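Local atomic coordinates of protein-glutamine gamma-glutamyltransferase 2 (Pagrus major, PDB entry 1G0D), a protein that probably catalyses calcium-dependent cross-linking of proteins, joining peptide-bound glutamine to the amino group of peptide-bound lysine or to other primary amines. Residues 300-314 and 391-405. Numbering follows the deposited sequence.
Sequences HDVDGNLSVDFLLNE and FAEVNADTIYWIVQK
S307 to L312 and D397 to I402 pair in parallel register, forming the edge of a mixed beta-sheet: the ladder runs from D397 N on L306 O (2.8 Å) to V403 N on L312 O (3.1 Å), and 397-403 continues the sheet into 409-414. On one face F310 and Y400 lie side by side with ring planes 44° apart; F310 CB sits over the Y400 face, 4.0 Å from its centroid, a CH-pi contact. On the other, W401 NE1 donates to D309 OD1 (2.9 Å) on its anti side, tilted 32° out of the carboxylate plane, while R409 makes a cation-pi contact with the indole.

Beyond the strands, the helix ending at N395 faces the turns of 300-305. E393 can be followed outward: CB and CG rise from the helix, CG anti to the backbone N (chi1 171°), and a bend at chi2 brings CD to 4.1 Å from H300 N and CA. OE1 stays 3.9 Å from H300 N, whereas OE2 takes H300 ND1 on its syn lone pair at 3.3 Å. The side chain also touches catalytic H332. With an alanine here, H300 ND1 would probably lose its carboxylate acceptor, leaving the ring's rotation to its other contacts, W329 and H332 among them. N395 and D397, probable calcium ligands by analogy with relatives, flank A396; D397 OD2 here salt-bridges R459, and A396 CB lies 3.9 Å from V302 CG1.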
loop_
_atom_site.group_PDB
_atom_site.type_symbol
_atom_site.label_atom_id
_atom_site.label_comp_id
_atom_site.label_asym_id
_atom_site.label_seq_id
_atom_site.Cartn_x
_atom_site.Cartn_y
_atom_site.Cartn_z
ATOM N N HIS A 300 -12.444 7.773 7.049
ATOM C CA HIS A 300 -11.386 8.711 6.669
ATOM C C HIS A 300 -11.841 10.170 6.666
ATOM O O HIS A 300 -11.126 11.077 7.097
ATOM C CB HIS A 300 -10.880 8.391 5.278
ATOM C CG HIS A 300 -9.655 9.153 4.925
ATOM N ND1 HIS A 300 -8.472 9.016 5.625
ATOM C CD2 HIS A 300 -9.420 10.073 3.962
ATOM C CE1 HIS A 300 -7.563 9.822 5.106
ATOM N NE2 HIS A 300 -8.112 10.474 4.096
ATOM N N ASP A 301 -13.034 10.350 6.104
ATOM C CA ASP A 301 -13.769 11.611 5.909
ATOM C C ASP A 301 -13.988 12.491 7.133
ATOM O O ASP A 301 -14.030 13.714 7.041
ATOM C CB ASP A 301 -15.147 11.247 5.399
ATOM C CG ASP A 301 -15.802 10.137 6.256
ATOM O OD1 ASP A 301 -15.480 8.955 6.021
ATOM O OD2 ASP A 301 -16.625 10.433 7.167
ATOM N N VAL A 302 -14.197 11.814 8.252
ATOM C CA VAL A 302 -14.489 12.362 9.567
ATOM C C VAL A 302 -13.445 13.362 10.134
ATOM O O VAL A 302 -13.726 14.171 11.036
ATOM C CB VAL A 302 -14.757 11.116 10.471
ATOM C CG1 VAL A 302 -13.894 11.096 11.683
ATOM C CG2 VAL A 302 -16.217 11.034 10.777
ATOM N N ASP A 303 -12.236 13.329 9.585
ATOM C CA ASP A 303 -11.214 14.239 10.054
ATOM C C ASP A 303 -10.993 14.161 11.573
ATOM O O ASP A 303 -11.065 15.157 12.309
ATOM C CB ASP A 303 -11.576 15.653 9.664
ATOM C CG ASP A 303 -10.380 16.564 9.658
ATOM O OD1 ASP A 303 -9.381 16.219 8.971
ATOM O OD2 ASP A 303 -10.439 17.616 10.346
ATOM N N GLY A 304 -10.742 12.948 12.039
ATOM C CA GLY A 304 -10.458 12.763 13.436
ATOM C C GLY A 304 -11.562 12.856 14.445
ATOM O O GLY A 304 -11.279 12.604 15.597
ATOM N N ASN A 305 -12.782 13.195 14.058
ATOM C CA ASN A 305 -13.860 13.279 15.032
ATOM C C ASN A 305 -14.562 11.974 15.302
ATOM O O ASN A 305 -15.092 11.349 14.406
ATOM C CB ASN A 305 -14.866 14.301 14.586
ATOM C CG ASN A 305 -14.373 15.662 14.806
ATOM O OD1 ASN A 305 -14.462 16.177 15.913
ATOM N ND2 ASN A 305 -13.799 16.264 13.768
ATOM N N LEU A 306 -14.614 11.586 16.561
ATOM C CA LEU A 306 -15.211 10.310 16.927
ATOM C C LEU A 306 -16.731 10.321 16.967
ATOM O O LEU A 306 -17.366 9.276 17.158
ATOM C CB LEU A 306 -14.631 9.849 18.274
ATOM C CG LEU A 306 -13.329 9.033 18.374
ATOM C CD1 LEU A 306 -12.577 9.004 17.072
ATOM C CD2 LEU A 306 -12.456 9.620 19.447
ATOM N N SER A 307 -17.303 11.503 16.759
ATOM C CA SER A 307 -18.754 11.690 16.778
ATOM C C SER A 307 -19.266 12.602 15.700
ATOM O O SER A 307 -18.994 13.806 15.680
ATOM C CB SER A 307 -19.206 12.261 18.100
ATOM O OG SER A 307 -19.686 11.209 18.890
ATOM N N VAL A 308 -20.018 12.019 14.794
ATOM C CA VAL A 308 -20.589 12.785 13.723
ATOM C C VAL A 308 -22.080 12.465 13.593
ATOM O O VAL A 308 -22.502 11.304 13.620
ATOM C CB VAL A 308 -19.824 12.475 12.384
ATOM C CG1 VAL A 308 -20.580 13.028 11.169
ATOM C CG2 VAL A 308 -18.399 13.044 12.474
ATOM N N ASP A 309 -22.884 13.506 13.525
ATOM C CA ASP A 309 -24.289 13.313 13.312
ATOM C C ASP A 309 -24.441 13.749 11.854
ATOM O O ASP A 309 -24.011 14.822 11.457
ATOM C CB ASP A 309 -25.063 14.149 14.317
ATOM C CG ASP A 309 -24.909 13.605 15.745
ATOM O OD1 ASP A 309 -25.402 12.493 16.020
ATOM O OD2 ASP A 309 -24.282 14.264 16.598
ATOM N N PHE A 310 -24.995 12.864 11.049
ATOM C CA PHE A 310 -25.151 13.088 9.638
ATOM C C PHE A 310 -26.596 13.420 9.329
ATOM O O PHE A 310 -27.449 12.539 9.389
ATOM C CB PHE A 310 -24.745 11.815 8.916
ATOM C CG PHE A 310 -24.418 12.010 7.481
ATOM C CD1 PHE A 310 -23.113 12.185 7.080
ATOM C CD2 PHE A 310 -25.419 12.029 6.519
ATOM C CE1 PHE A 310 -22.811 12.377 5.734
ATOM C CE2 PHE A 310 -25.122 12.216 5.186
ATOM C CZ PHE A 310 -23.814 12.390 4.792
ATOM N N LEU A 311 -26.859 14.685 8.982
ATOM C CA LEU A 311 -28.207 15.180 8.656
ATOM C C LEU A 311 -28.657 14.980 7.216
ATOM O O LEU A 311 -28.034 15.443 6.255
ATOM C CB LEU A 311 -28.307 16.656 8.986
ATOM C CG LEU A 311 -27.711 17.038 10.331
ATOM C CD1 LEU A 311 -27.964 18.512 10.573
ATOM C CD2 LEU A 311 -28.338 16.186 11.424
ATOM N N LEU A 312 -29.776 14.295 7.095
ATOM C CA LEU A 312 -30.394 13.977 5.833
ATOM C C LEU A 312 -31.769 14.647 5.848
ATOM O O LEU A 312 -32.251 15.062 6.888
ATOM C CB LEU A 312 -30.552 12.458 5.760
ATOM C CG LEU A 312 -29.585 11.563 4.969
ATOM C CD1 LEU A 312 -28.266 12.234 4.831
ATOM C CD2 LEU A 312 -29.461 10.206 5.646
ATOM N N ASN A 313 -32.409 14.774 4.708
ATOM C CA ASN A 313 -33.724 15.355 4.723
ATOM C C ASN A 313 -34.658 14.169 4.658
ATOM O O ASN A 313 -34.210 13.023 4.726
ATOM C CB ASN A 313 -33.930 16.258 3.526
ATOM C CG ASN A 313 -33.761 15.535 2.223
ATOM O OD1 ASN A 313 -33.890 14.312 2.136
ATOM N ND2 ASN A 313 -33.453 16.295 1.182
ATOM N N GLU A 314 -35.955 14.435 4.524
ATOM C CA GLU A 314 -36.942 13.361 4.448
ATOM C C GLU A 314 -36.814 12.570 3.138
ATOM O O GLU A 314 -37.249 11.411 3.053
ATOM C CB GLU A 314 -38.362 13.927 4.597
ATOM C CG GLU A 314 -38.733 14.410 6.006
ATOM C CD GLU A 314 -38.920 15.915 6.059
ATOM O OE1 GLU A 314 -40.032 16.378 6.415
ATOM O OE2 GLU A 314 -37.937 16.630 5.735
ATOM N N PHE A 391 -7.217 6.265 15.016
ATOM C CA PHE A 391 -8.210 5.608 15.851
ATOM C C PHE A 391 -9.615 5.923 15.258
ATOM O O PHE A 391 -10.520 5.092 15.311
ATOM C CB PHE A 391 -8.085 6.137 17.290
ATOM C CG PHE A 391 -9.043 5.505 18.266
ATOM C CD1 PHE A 391 -10.339 5.992 18.417
ATOM C CD2 PHE A 391 -8.658 4.426 19.038
ATOM C CE1 PHE A 391 -11.222 5.412 19.318
ATOM C CE2 PHE A 391 -9.545 3.842 19.945
ATOM C CZ PHE A 391 -10.820 4.333 20.078
ATOM N N ALA A 392 -9.795 7.113 14.673
ATOM C CA ALA A 392 -11.096 7.510 14.102
ATOM C C ALA A 392 -11.423 6.709 12.882
ATOM O O ALA A 392 -12.548 6.279 12.669
ATOM C CB ALA A 392 -11.096 8.977 13.730
ATOM N N GLU A 393 -10.408 6.534 12.063
ATOM C CA GLU A 393 -10.511 5.793 10.818
ATOM C C GLU A 393 -11.226 4.448 10.963
ATOM O O GLU A 393 -11.994 4.004 10.112
ATOM C CB GLU A 393 -9.083 5.568 10.305
ATOM C CG GLU A 393 -8.959 4.639 9.136
ATOM C CD GLU A 393 -9.301 5.330 7.853
ATOM O OE1 GLU A 393 -10.016 4.702 7.043
ATOM O OE2 GLU A 393 -8.857 6.499 7.662
ATOM N N VAL A 394 -10.964 3.831 12.092
ATOM C CA VAL A 394 -11.425 2.509 12.413
ATOM C C VAL A 394 -12.525 2.491 13.516
ATOM O O VAL A 394 -13.189 1.475 13.707
ATOM C CB VAL A 394 -10.085 1.745 12.770
ATOM C CG1 VAL A 394 -9.999 1.436 14.213
ATOM C CG2 VAL A 394 -9.898 0.581 11.916
ATOM N N ASN A 395 -12.762 3.623 14.187
ATOM C CA ASN A 395 -13.745 3.703 15.279
ATOM C C ASN A 395 -14.816 4.799 15.282
ATOM O O ASN A 395 -15.751 4.723 16.072
ATOM C CB ASN A 395 -13.002 3.837 16.590
ATOM C CG ASN A 395 -12.351 2.554 17.011
ATOM O OD1 ASN A 395 -12.981 1.512 16.991
ATOM N ND2 ASN A 395 -11.081 2.614 17.389
ATOM N N ALA A 396 -14.686 5.820 14.434
ATOM C CA ALA A 396 -15.640 6.947 14.402
ATOM C C ALA A 396 -17.117 6.563 14.424
ATOM O O ALA A 396 -17.512 5.639 13.722
ATOM C CB ALA A 396 -15.366 7.848 13.173
ATOM N N ASP A 397 -17.935 7.287 15.204
ATOM C CA ASP A 397 -19.388 7.008 15.274
ATOM C C ASP A 397 -20.222 8.012 14.513
ATOM O O ASP A 397 -20.346 9.145 14.959
ATOM C CB ASP A 397 -19.905 7.019 16.719
ATOM C CG ASP A 397 -21.292 6.365 16.858
ATOM O OD1 ASP A 397 -21.555 5.346 16.195
ATOM O OD2 ASP A 397 -22.130 6.858 17.635
ATOM N N THR A 398 -20.783 7.595 13.376
ATOM C CA THR A 398 -21.656 8.440 12.556
ATOM C C THR A 398 -23.115 8.005 12.770
ATOM O O THR A 398 -23.491 6.851 12.524
ATOM C CB THR A 398 -21.322 8.349 11.007
ATOM O OG1 THR A 398 -20.534 9.477 10.602
ATOM C CG2 THR A 398 -22.568 8.409 10.171
ATOM N N ILE A 399 -23.929 8.933 13.255
ATOM C CA ILE A 399 -25.334 8.660 13.460
ATOM C C ILE A 399 -26.132 9.505 12.461
ATOM O O ILE A 399 -26.017 10.722 12.476
ATOM C CB ILE A 399 -25.727 9.041 14.869
ATOM C CG1 ILE A 399 -25.014 8.108 15.844
ATOM C CG2 ILE A 399 -27.247 8.996 15.020
ATOM C CD1 ILE A 399 -25.144 8.527 17.299
ATOM N N TYR A 400 -26.922 8.875 11.592
ATOM C CA TYR A 400 -27.730 9.612 10.610
ATOM C C TYR A 400 -29.051 10.140 11.174
ATOM O O TYR A 400 -29.677 9.475 11.986
ATOM C CB TYR A 400 -28.083 8.714 9.461
ATOM C CG TYR A 400 -26.981 8.532 8.474
ATOM C CD1 TYR A 400 -25.942 7.621 8.716
ATOM C CD2 TYR A 400 -27.041 9.168 7.231
ATOM C CE1 TYR A 400 -24.998 7.335 7.723
ATOM C CE2 TYR A 400 -26.112 8.896 6.230
ATOM C CZ TYR A 400 -25.096 7.970 6.470
ATOM O OH TYR A 400 -24.254 7.637 5.418
ATOM N N TRP A 401 -29.488 11.317 10.734
ATOM C CA TRP A 401 -30.750 11.872 11.222
ATOM C C TRP A 401 -31.624 12.458 10.129
ATOM O O TRP A 401 -31.125 13.051 9.170
ATOM C CB TRP A 401 -30.505 12.973 12.237
ATOM C CG TRP A 401 -29.655 12.564 13.379
ATOM C CD1 TRP A 401 -28.301 12.378 13.371
ATOM C CD2 TRP A 401 -30.084 12.329 14.724
ATOM N NE1 TRP A 401 -27.865 12.041 14.630
ATOM C CE2 TRP A 401 -28.947 12.007 15.479
ATOM C CE3 TRP A 401 -31.326 12.359 15.367
ATOM C CZ2 TRP A 401 -29.011 11.719 16.829
ATOM C CZ3 TRP A 401 -31.384 12.078 16.711
ATOM C CH2 TRP A 401 -30.244 11.762 17.424
ATOM N N ILE A 402 -32.936 12.265 10.268
ATOM C CA ILE A 402 -33.904 12.847 9.342
ATOM C C ILE A 402 -34.324 14.145 10.038
ATOM O O ILE A 402 -35.015 14.127 11.064
ATOM C CB ILE A 402 -35.182 11.986 9.187
ATOM C CG1 ILE A 402 -34.837 10.607 8.588
ATOM C CG2 ILE A 402 -36.225 12.783 8.418
ATOM C CD1 ILE A 402 -35.120 10.436 7.119
ATOM N N VAL A 403 -33.873 15.276 9.532
ATOM C CA VAL A 403 -34.274 16.529 10.139
ATOM C C VAL A 403 -35.380 17.102 9.279
ATOM O O VAL A 403 -35.188 17.327 8.076
ATOM C CB VAL A 403 -33.123 17.544 10.174
ATOM C CG1 VAL A 403 -33.582 18.764 10.928
ATOM C CG2 VAL A 403 -31.869 16.917 10.830
ATOM N N GLN A 404 -36.544 17.324 9.889
ATOM C CA GLN A 404 -37.692 17.872 9.180
ATOM C C GLN A 404 -37.597 19.386 9.014
ATOM O O GLN A 404 -36.779 20.038 9.665
ATOM C CB GLN A 404 -38.962 17.495 9.928
ATOM C CG GLN A 404 -39.116 15.983 10.156
ATOM C CD GLN A 404 -40.174 15.663 11.209
ATOM O OE1 GLN A 404 -39.976 14.800 12.068
ATOM N NE2 GLN A 404 -41.306 16.374 11.154
ATOM N N LYS A 405 -38.438 19.939 8.138
ATOM C CA LYS A 405 -38.439 21.373 7.855
ATOM C C LYS A 405 -38.789 22.205 9.083
ATOM O O LYS A 405 -38.634 23.436 9.088
ATOM C CB LYS A 405 -39.398 21.690 6.700
ATOM C CG LYS A 405 -39.041 21.019 5.362
ATOM C CD LYS A 405 -37.510 20.891 5.162
ATOM C CE LYS A 405 -36.989 19.424 5.067
ATOM N NZ LYS A 405 -36.150 19.034 6.244
HETATM O O HOH W 1 -19.467 10.532 8.133
#